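Local coordinates for protein histidine kinase (Synechocystis sp., PDB 5DFY) that probably acts as a light-sensing histidine kinase that phosphorylates itself on histidine, this piece being its third GAF domain, which carries a phycocyanobilin chromophore, at residues D60-R63 and H64-C68; R175-Q178 and A179-H183. All blocks are in the same frame, centred on the assembly; numbering follows the deposited sequence. Where two conformers were deposited one is given.

Contact 1 (D60-R63 and H64-C68); sequences DEVR and HLLSC
Val62 and Leu66, one helical turn apart, run alongside each other, CG1 of Val62 meeting CD1 of Leu66 at 3.8 Å. CG1 is placed anti to the backbone N (chi1 173°), beside the carbonyl carbon, which brings this branch toward the residue four places on. Glu61 and Leu65 repeat the pattern on the outer flank: the extended glutamate lays its CG 3.7 Å from CD1 of Leu65, an aliphatic contact that does not involve the carboxylate. This is the last part of helix 50-66 of the GAF domain, where Val62 packs on Leu185 and Ile188 of helix 179-203 and Leu66 on its Glu181. Backbone i to i+4 bonds carry the helix through these residues, Leu66 N reaching Val62 O at 2.9 Å, until Ser67 leaves helical geometry with positive phi and turns the chain toward Cys68. Arg63 runs over that turn. Its CG passes 3.3 Å from Cys68 O, and its chain bends at chi3 (64°), beyond which NH1 gives a 3.0 Å bond to a water at the guanidinium edge. The same water donates to Cys68 O at 2.7 Å, while NE of Arg63 is hydrogen-bonded to Ser88 OG.

Contact 2 (R175-Q178 and A179-H183); sequences RHWQ and AREIH
Glu181 reaches back from the first turn of its helix to the loop before it, and its two carboxylate oxygens take different partners. The charged interaction is with Arg175. The two chains extend toward each other from the loop and the helix, and NH2 of the arginine forms a salt bridge to OE2 of Glu181 at 2.8 Å. OE2 sits at the guanidinium edge, near its plane, whereas the arginine comes from above the carboxylate, the two planes being 61° apart. NH2 also bonds Leu66 O, and NH1 bonds Gln170 OE1.

Among the hydrogen bonds, the backbone N of Gln178, the N-cap residue, points almost straight at OE1 of Glu181 (2.8 Å, 174°), meeting it on the anti side. This is the side-chain-to-backbone half of a capping box. The helix then opens with Ile182 N bonding to Gln178 O at 3.1 Å. One water donates to OE1 of Glu181 at 2.6 Å and to His176 O, and accepts from Arg175 NE, so that OE1 receives two bonds. CG of Glu181 stands anti to the carbonyl carbon (chi1 -70°), and the extended chain beyond carries the carboxylate back to the loop.

Packing adds a flat surface: Trp177 CZ3 lies 3.4 Å above one face of the guanidinium, displaced to its margin, while NE1 of the indole bonds to Val127 O. Replacing Glu181 with an alanine would probably leave the N-H of Gln178 without its acceptor and the arginine without its carboxylate mate. With an arginine and a backbone N-H at the start of a helix both directed at it, the carboxylate is likely to be stabilised in its charged form.

In the fold
Contacts 1 and 2 lie far apart in sequence, contact 1 closing at the end of helix 50-66 well before contact 2 opens at the start of helix 179-203, yet their centres are 13 Å apart. Arg175 joins them: its NH2 lies 2.8 Å from Leu66 O, a probable hydrogen bond to the last turn of the first helix. Leu66 CD2 also packs 3.8 Å from CG of Glu181. Neither contact lines the bilin pocket directly. The side chain of Val62 is about 11 Å from the phycocyanobilin and that of Trp177 about 10 Å, while Cys68 and Trp177 each lie about 6 Å, side chain to side chain, from the chromophore-binding Tyr169.

Contact 1 (D60-R63 and H64-C68)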
ATOM      1  N   ASP A  60      -0.971  13.397  16.941  1.00 19.70           N
ATOM      2  CA  ASP A  60      -1.543  14.651  17.424  1.00 19.86           C
ATOM      3  C   ASP A  60      -2.889  14.930  16.753  1.00 19.71           C
ATOM      4  O   ASP A  60      -3.818  15.438  17.385  1.00 20.28           O
ATOM      5  CB  ASP A  60      -0.609  15.841  17.159  1.00 21.66           C
ATOM      6  CG  ASP A  60       0.643  15.840  18.035  1.00 22.29           C
ATOM      7  OD1 ASP A  60       0.736  15.075  19.030  1.00 22.56           O
ATOM      8  OD2 ASP A  60       1.551  16.649  17.727  1.00 26.76           O
ATOM      9  N   GLU A  61      -3.005  14.593  15.468  1.00 19.65           N
ATOM     10  CA  GLU A  61      -4.259  14.768  14.754  1.00 21.19           C
ATOM     11  C   GLU A  61      -5.371  13.909  15.371  1.00 20.05           C
ATOM     12  O   GLU A  61      -6.478  14.400  15.606  1.00 20.32           O
ATOM     13  CB  GLU A  61      -4.057  14.442  13.262  1.00 22.79           C
ATOM     14  CG  GLU A  61      -5.340  14.475  12.423  1.00 31.14           C
ATOM     15  CD  GLU A  61      -5.121  14.031  10.969  1.00 42.44           C
ATOM     16  OE1 GLU A  61      -4.334  13.085  10.720  1.00 44.08           O
ATOM     17  OE2 GLU A  61      -5.752  14.630  10.076  1.00 51.32           O
ATOM     18  N   VAL A  62      -5.069  12.643  15.657  1.00 18.71           N
ATOM     19  CA  VAL A  62      -6.044  11.760  16.285  1.00 18.23           C
ATOM     20  C   VAL A  62      -6.495  12.336  17.622  1.00 20.87           C
ATOM     21  O   VAL A  62      -7.686  12.385  17.920  1.00 18.75           O
ATOM     22  CB  VAL A  62      -5.482  10.349  16.481  1.00 18.94           C
ATOM     23  CG1 VAL A  62      -6.441   9.497  17.292  1.00 19.72           C
ATOM     24  CG2 VAL A  62      -5.183   9.724  15.127  1.00 19.35           C
ATOM     25  N   ARG A  63      -5.538  12.770  18.433  1.00 17.96           N
ATOM     26  CA  ARG A  63      -5.862  13.202  19.782  1.00 17.83           C
ATOM     27  C   ARG A  63      -6.742  14.442  19.696  1.00 19.04           C
ATOM     28  O   ARG A  63      -7.691  14.583  20.464  1.00 19.86           O
ATOM     29  CB  ARG A  63      -4.600  13.488  20.597  1.00 16.45           C
ATOM     30  CG  ARG A  63      -4.942  13.793  22.070  1.00 18.11           C
ATOM     31  CD  ARG A  63      -3.745  13.634  22.992  1.00 17.88           C
ATOM     32  NE  ARG A  63      -2.665  14.578  22.724  1.00 18.68           N
ATOM     33  CZ  ARG A  63      -2.617  15.833  23.174  1.00 20.87           C
ATOM     34  NH1 ARG A  63      -3.611  16.331  23.896  1.00 19.96           N
ATOM     35  NH2 ARG A  63      -1.566  16.593  22.894  1.00 24.77           N
ATOM     36  N   HIS A  64      -6.410  15.306  18.743  1.00 21.42           N
ATOM     37  CA  HIS A  64      -7.170  16.516  18.462  1.00 23.56           C
ATOM     38  C   HIS A  64      -8.590  16.193  17.962  1.00 23.86           C
ATOM     39  O   HIS A  64      -9.576  16.708  18.497  1.00 24.40           O
ATOM     40  CB  HIS A  64      -6.393  17.358  17.446  1.00 25.31           C
ATOM     41  CG  HIS A  64      -7.012  18.687  17.154  1.00 32.58           C
ATOM     42  ND1 HIS A  64      -7.311  19.103  15.874  1.00 40.05           N
ATOM     43  CD2 HIS A  64      -7.378  19.696  17.975  1.00 37.53           C
ATOM     44  CE1 HIS A  64      -7.845  20.311  15.921  1.00 34.73           C
ATOM     45  NE2 HIS A  64      -7.896  20.694  17.184  1.00 46.59           N
ATOM     46  N   LEU A  65      -8.708  15.320  16.967  1.00 20.66           N
ATOM     47  CA  LEU A  65     -10.015  15.038  16.384  1.00 20.63           C
ATOM     48  C   LEU A  65     -10.945  14.262  17.284  1.00 21.67           C
ATOM     49  O   LEU A  65     -12.155  14.505  17.275  1.00 24.64           O
ATOM     50  CB  LEU A  65      -9.870  14.275  15.067  1.00 21.06           C
ATOM     51  CG  LEU A  65      -9.206  15.056  13.939  1.00 25.33           C
ATOM     52  CD1 LEU A  65      -9.003  14.137  12.733  1.00 28.75           C
ATOM     53  CD2 LEU A  65     -10.039  16.255  13.539  1.00 32.74           C
ATOM     54  N   LEU A  66     -10.401  13.302  18.034  1.00 19.61           N
ATOM     55  CA  LEU A  66     -11.208  12.473  18.911  1.00 20.77           C
ATOM     56  C   LEU A  66     -11.329  13.018  20.329  1.00 20.88           C
ATOM     57  O   LEU A  66     -12.116  12.514  21.103  1.00 23.66           O
ATOM     58  CB  LEU A  66     -10.642  11.060  18.994  1.00 19.73           C
ATOM     59  CG  LEU A  66     -10.698  10.236  17.716  1.00 21.38           C
ATOM     60  CD1 LEU A  66     -10.158   8.838  17.961  1.00 21.04           C
ATOM     61  CD2 LEU A  66     -12.122  10.185  17.179  1.00 26.01           C
ATOM     62  N   SER A  67     -10.553  14.027  20.664  1.00 19.57           N
ATOM     63  CA  SER A  67     -10.551  14.523  22.035  0.57 21.90           C
ATOM     64  C   SER A  67     -10.349  13.383  23.027  1.00 25.05           C
ATOM     65  O   SER A  67     -11.028  13.309  24.050  1.00 26.13           O
ATOM     66  CB  SER A  67     -11.860  15.252  22.346  0.57 26.82           C
ATOM     67  OG  SER A  67     -11.978  16.414  21.558  0.57 25.24           O
ATOM     68  N   CYS A  68      -9.433  12.482  22.718  1.00 19.40           N
ATOM     69  CA  CYS A  68      -9.070  11.412  23.633  1.00 17.68           C
ATOM     70  C   CYS A  68      -7.859  11.884  24.449  1.00 17.68           C
ATOM     71  O   CYS A  68      -7.354  12.986  24.244  1.00 19.78           O
ATOM     72  CB  CYS A  68      -8.782  10.110  22.889  1.00 17.48           C
ATOM     73  SG  CYS A  68      -7.471  10.187  21.655  1.00 18.23           S
TER
HETATM   74  O   HOH W   1      -6.321  15.458  24.824  1.00 25.49           O

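Contact 2 (R175-Q178 and A179-H183)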
ATOM      1  N   ARG A 175     -15.888   5.485  27.807  1.00 23.03           N
ATOM      2  CA  ARG A 175     -16.251   6.228  26.628  1.00 23.00           C
ATOM      3  C   ARG A 175     -16.969   5.318  25.671  1.00 27.08           C
ATOM      4  O   ARG A 175     -16.402   4.309  25.252  1.00 31.74           O
ATOM      5  CB  ARG A 175     -15.015   6.806  25.943  1.00 21.63           C
ATOM      6  CG  ARG A 175     -15.336   7.565  24.694  1.00 23.71           C
ATOM      7  CD  ARG A 175     -14.136   8.327  24.203  1.00 23.59           C
ATOM      8  NE  ARG A 175     -14.476   9.058  23.001  1.00 23.92           N
ATOM      9  CZ  ARG A 175     -13.752  10.016  22.461  1.00 24.37           C
ATOM     10  NH1 ARG A 175     -12.601  10.374  23.007  1.00 24.38           N
ATOM     11  NH2 ARG A 175     -14.177  10.620  21.365  1.00 21.25           N
ATOM     12  N   HIS A 176     -18.173   5.700  25.277  1.00 25.68           N
ATOM     13  CA  HIS A 176     -18.871   4.950  24.241  1.00 30.23           C
ATOM     14  C   HIS A 176     -18.395   5.427  22.884  1.00 24.41           C
ATOM     15  O   HIS A 176     -18.732   6.532  22.471  1.00 27.72           O
ATOM     16  CB  HIS A 176     -20.378   5.114  24.340  1.00 35.03           C
ATOM     17  CG  HIS A 176     -21.118   4.375  23.267  1.00 53.19           C
ATOM     18  ND1 HIS A 176     -22.148   4.936  22.542  1.00 62.72           N
ATOM     19  CD2 HIS A 176     -20.954   3.122  22.779  1.00 50.80           C
ATOM     20  CE1 HIS A 176     -22.599   4.053  21.666  1.00 52.47           C
ATOM     21  NE2 HIS A 176     -21.889   2.946  21.787  1.00 50.96           N
ATOM     22  N   TRP A 177     -17.603   4.595  22.208  1.00 24.18           N
ATOM     23  CA  TRP A 177     -17.064   4.944  20.909  1.00 20.65           C
ATOM     24  C   TRP A 177     -18.144   4.857  19.838  1.00 25.30           C
ATOM     25  O   TRP A 177     -18.823   3.842  19.738  1.00 31.19           O
ATOM     26  CB  TRP A 177     -15.912   4.022  20.549  1.00 24.43           C
ATOM     27  CG  TRP A 177     -14.778   4.016  21.554  1.00 20.62           C
ATOM     28  CD1 TRP A 177     -14.537   3.073  22.513  1.00 22.70           C
ATOM     29  CD2 TRP A 177     -13.735   4.987  21.678  1.00 17.92           C
ATOM     30  NE1 TRP A 177     -13.400   3.391  23.215  1.00 21.19           N
ATOM     31  CE2 TRP A 177     -12.893   4.564  22.719  1.00 20.47           C
ATOM     32  CE3 TRP A 177     -13.429   6.178  21.005  1.00 20.68           C
ATOM     33  CZ2 TRP A 177     -11.773   5.286  23.110  1.00 23.05           C
ATOM     34  CZ3 TRP A 177     -12.321   6.886  21.397  1.00 20.99           C
ATOM     35  CH2 TRP A 177     -11.500   6.435  22.427  1.00 22.46           C
ATOM     36  N   GLN A 178     -18.300   5.925  19.059  1.00 22.87           N
ATOM     37  CA  GLN A 178     -19.323   5.985  18.025  1.00 20.96           C
ATOM     38  C   GLN A 178     -18.814   5.290  16.771  1.00 22.81           C
ATOM     39  O   GLN A 178     -17.627   5.305  16.490  1.00 21.09           O
ATOM     40  CB  GLN A 178     -19.696   7.425  17.697  1.00 24.74           C
ATOM     41  CG  GLN A 178     -20.231   8.257  18.874  1.00 33.16           C
ATOM     42  CD  GLN A 178     -21.414   7.604  19.603  1.00 50.51           C
ATOM     43  OE1 GLN A 178     -21.446   7.555  20.837  1.00 58.01           O
ATOM     44  NE2 GLN A 178     -22.390   7.111  18.842  1.00 47.86           N
ATOM     45  N   ALA A 179     -19.729   4.682  16.023  1.00 22.52           N
ATOM     46  CA  ALA A 179     -19.372   3.982  14.795  1.00 21.91           C
ATOM     47  C   ALA A 179     -18.570   4.884  13.862  1.00 19.72           C
ATOM     48  O   ALA A 179     -17.653   4.428  13.179  1.00 20.57           O
ATOM     49  CB  ALA A 179     -20.620   3.468  14.094  1.00 25.43           C
ATOM     50  N   ARG A 180     -18.921   6.165  13.840  1.00 19.70           N
ATOM     51  CA  ARG A 180     -18.234   7.134  12.994  1.00 21.07           C
ATOM     52  C   ARG A 180     -16.773   7.282  13.404  1.00 20.03           C
ATOM     53  O   ARG A 180     -15.879   7.295  12.557  1.00 20.80           O
ATOM     54  CB  ARG A 180     -18.938   8.492  13.052  1.00 25.32           C
ATOM     55  CG  ARG A 180     -18.108   9.644  12.511  1.00 33.34           C
ATOM     56  CD  ARG A 180     -18.776  10.981  12.787  1.00 49.33           C
ATOM     57  NE  ARG A 180     -18.955  11.219  14.217  1.00 65.99           N
ATOM     58  CZ  ARG A 180     -18.100  11.898  14.974  1.00 63.34           C
ATOM     59  NH1 ARG A 180     -17.001  12.412  14.439  1.00 53.09           N
ATOM     60  NH2 ARG A 180     -18.344  12.065  16.267  1.00 62.48           N
ATOM     61  N   GLU A 181     -16.538   7.395  14.707  1.00 19.19           N
ATOM     62  CA  GLU A 181     -15.177   7.540  15.235  1.00 18.07           C
ATOM     63  C   GLU A 181     -14.314   6.342  14.850  1.00 18.71           C
ATOM     64  O   GLU A 181     -13.129   6.489  14.507  1.00 18.26           O
ATOM     65  CB  GLU A 181     -15.217   7.715  16.763  1.00 19.52           C
ATOM     66  CG  GLU A 181     -15.801   9.059  17.179  1.00 20.88           C
ATOM     67  CD  GLU A 181     -16.125   9.156  18.659  1.00 23.07           C
ATOM     68  OE1 GLU A 181     -16.522   8.140  19.262  1.00 22.19           O
ATOM     69  OE2 GLU A 181     -15.974  10.267  19.204  1.00 24.76           O
ATOM     70  N   ILE A 182     -14.891   5.146  14.940  1.00 18.79           N
ATOM     71  CA  ILE A 182     -14.205   3.926  14.526  1.00 17.43           C
ATOM     72  C   ILE A 182     -13.850   4.032  13.051  1.00 17.92           C
ATOM     73  O   ILE A 182     -12.720   3.728  12.640  1.00 18.08           O
ATOM     74  CB  ILE A 182     -15.068   2.673  14.791  1.00 18.63           C
ATOM     75  CG1 ILE A 182     -15.358   2.538  16.286  1.00 20.93           C
ATOM     76  CG2 ILE A 182     -14.357   1.445  14.283  1.00 18.85           C
ATOM     77  CD1 ILE A 182     -16.371   1.421  16.596  1.00 23.20           C
ATOM     78  N   HIS A 183     -14.815   4.466  12.247  1.00 18.35           N
ATOM     79  CA  HIS A 183     -14.580   4.556  10.802  1.00 17.44           C
ATOM     80  C   HIS A 183     -13.499   5.578  10.479  1.00 18.29           C
ATOM     81  O   HIS A 183     -12.687   5.377   9.575  1.00 17.66           O
ATOM     82  CB  HIS A 183     -15.862   4.932  10.074  1.00 17.31           C
ATOM     83  CG  HIS A 183     -16.986   3.997  10.359  1.00 19.83           C
ATOM     84  ND1 HIS A 183     -18.314   4.380  10.305  1.00 23.99           N
ATOM     85  CD2 HIS A 183     -16.979   2.702  10.726  1.00 23.51           C
ATOM     86  CE1 HIS A 183     -19.071   3.346  10.620  1.00 20.34           C
ATOM     87  NE2 HIS A 183     -18.287   2.317  10.887  1.00 22.83           N
TER
HETATM   88  O   HOH W   2     -17.028   8.687  21.789  1.00 24.23           O